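Local coordinates for hypothetical protein ylbA (Escherichia coli, PDB 1RC6) that hydrolyses (S)-ureidoglycine to (S)-ureidoglycolate and ammonia, a manganese-dependent step of allantoin degradation that supports anaerobic nitrogen use, at residues L167-F170 with L171-L175. Sequence-based numbering, arbitrary orientation.
Sequences LLDF and LPKEL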
loop_
_atom_site.group_PDB
_atom_site.type_symbol
_atom_site.label_atom_id
_atom_site.label_comp_id
_atom_site.label_asym_id
_atom_site.label_seq_id
_atom_site.Cartn_x
_atom_site.Cartn_y
_atom_site.Cartn_z
ATOM N N LEU A 167 -5.971 -7.613 -12.763
ATOM C CA LEU A 167 -5.954 -7.692 -11.313
ATOM C C LEU A 167 -4.754 -8.524 -10.902
ATOM O O LEU A 167 -4.418 -9.498 -11.574
ATOM C CB LEU A 167 -7.212 -8.368 -10.778
ATOM C CG LEU A 167 -7.116 -8.596 -9.267
ATOM C CD1 LEU A 167 -6.959 -7.245 -8.575
ATOM C CD2 LEU A 167 -8.340 -9.322 -8.745
ATOM N N LEU A 168 -4.088 -8.124 -9.825
ATOM C CA LEU A 168 -2.968 -8.894 -9.312
ATOM C C LEU A 168 -3.219 -9.229 -7.846
ATOM O O LEU A 168 -3.689 -8.383 -7.079
ATOM C CB LEU A 168 -1.659 -8.122 -9.431
ATOM C CG LEU A 168 -1.280 -7.599 -10.812
ATOM C CD1 LEU A 168 0.206 -7.244 -10.820
ATOM C CD2 LEU A 168 -1.573 -8.659 -11.876
ATOM N N ASP A 169 -2.937 -10.474 -7.474
ATOM C CA ASP A 169 -3.088 -10.906 -6.094
ATOM C C ASP A 169 -1.677 -11.195 -5.592
ATOM O O ASP A 169 -0.983 -12.068 -6.112
ATOM C CB ASP A 169 -3.957 -12.155 -6.000
ATOM C CG ASP A 169 -5.366 -11.921 -6.493
ATOM O OD1 ASP A 169 -5.715 -10.743 -6.731
ATOM O OD2 ASP A 169 -6.122 -12.914 -6.635
ATOM N N PHE A 170 -1.258 -10.446 -4.578
ATOM C CA PHE A 170 0.077 -10.570 -4.021
ATOM C C PHE A 170 0.300 -11.694 -3.040
ATOM O O PHE A 170 1.407 -12.199 -2.929
ATOM C CB PHE A 170 0.452 -9.268 -3.332
ATOM C CG PHE A 170 1.004 -8.239 -4.249
ATOM C CD1 PHE A 170 2.365 -8.144 -4.460
ATOM C CD2 PHE A 170 0.160 -7.355 -4.909
ATOM C CE1 PHE A 170 2.884 -7.178 -5.320
ATOM C CE2 PHE A 170 0.672 -6.385 -5.772
ATOM C CZ PHE A 170 2.038 -6.299 -5.978
ATOM N N LEU A 171 -0.743 -12.081 -2.323
ATOM C CA LEU A 171 -0.611 -13.099 -1.297
ATOM C C LEU A 171 -1.477 -14.320 -1.500
ATOM O O LEU A 171 -2.409 -14.310 -2.284
ATOM C CB LEU A 171 -0.930 -12.468 0.068
ATOM C CG LEU A 171 0.175 -11.768 0.877
ATOM C CD1 LEU A 171 1.224 -11.139 -0.029
ATOM C CD2 LEU A 171 -0.456 -10.734 1.788
ATOM N N PRO A 172 -1.164 -15.409 -0.792
ATOM C CA PRO A 172 -1.955 -16.639 -0.917
ATOM C C PRO A 172 -3.370 -16.376 -0.389
ATOM O O PRO A 172 -3.552 -15.536 0.486
ATOM C CB PRO A 172 -1.182 -17.634 -0.039
ATOM C CG PRO A 172 0.219 -17.138 -0.100
ATOM C CD PRO A 172 0.051 -15.644 0.011
ATOM N N LYS A 173 -4.357 -17.097 -0.905
ATOM C CA LYS A 173 -5.745 -16.929 -0.477
ATOM C C LYS A 173 -6.103 -17.765 0.751
ATOM O O LYS A 173 -7.142 -17.554 1.356
ATOM C CB LYS A 173 -6.687 -17.307 -1.619
ATOM C CG LYS A 173 -6.256 -16.774 -2.973
ATOM C CD LYS A 173 -6.473 -15.279 -3.092
ATOM C CE LYS A 173 -7.822 -14.984 -3.719
ATOM N NZ LYS A 173 -7.896 -15.467 -5.131
ATOM N N GLU A 174 -5.253 -18.719 1.113
ATOM C CA GLU A 174 -5.494 -19.587 2.265
ATOM C C GLU A 174 -5.826 -18.837 3.556
ATOM O O GLU A 174 -5.273 -17.773 3.843
ATOM C CB GLU A 174 -4.277 -20.495 2.516
ATOM C CG GLU A 174 -4.176 -21.720 1.620
ATOM C CD GLU A 174 -4.165 -21.380 0.137
ATOM O OE1 GLU A 174 -3.268 -20.629 -0.304
ATOM O OE2 GLU A 174 -5.056 -21.872 -0.591
ATOM N N LEU A 175 -6.712 -19.427 4.349
ATOM C CA LEU A 175 -7.135 -18.839 5.606
ATOM C C LEU A 175 -5.971 -18.495 6.503
ATOM O O LEU A 175 -6.135 -17.762 7.482
ATOM C CB LEU A 175 -8.067 -19.790 6.349
ATOM C CG LEU A 175 -9.281 -20.288 5.559
ATOM C CD1 LEU A 175 -10.145 -21.139 6.460
ATOM C CD2 LEU A 175 -10.070 -19.107 5.011
#
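Asp169 and Lys173 meet across a bend where the chain leaves strand 166-169 and enters the loop leading to strand 179-186. The backbone passes without a break from Phe170 into Leu171: Asp169 still has extended backbone angles, Phe170 breaks from them with a psi of -29°, and Leu171 and Pro172 are extended again before Lys173 turns the chain once more. The bend brings together the ends of two side chains four residues apart, which cross at a slant. Asp169 offers OD2 to Lys173 NZ at 3.5 Å, a salt bridge whose hydrogen bond is long and weak. The lysine chain does not run straight out; it folds at chi2, chi3 and chi4, which carries the ammonium back toward the strand. The aspartate is buried, so the lysine probably offsets part of its charge. Within the bicupin fold, strand 166-169 is an outermost strand of a sheet in the C-terminal half, paired antiparallel with strand 179-186. Phe170 continues that pairing through backbone bonding to Met181, while the ring of Phe170 is turned from the loop and meets Tyr108 edge-to-face, joining this edge to the sheet of the N-terminal half. Leu171 sets out away from the strand, yet its CD1 lies 3.9 Å from Phe170 CB. Replacing this leucine by an alanine removes CG and both methyls, which would probably open a gap against Phe170 CB and Asn180. On strand 179-186, Asn180 touches the side chain of Leu171 and His182 that of Asp169.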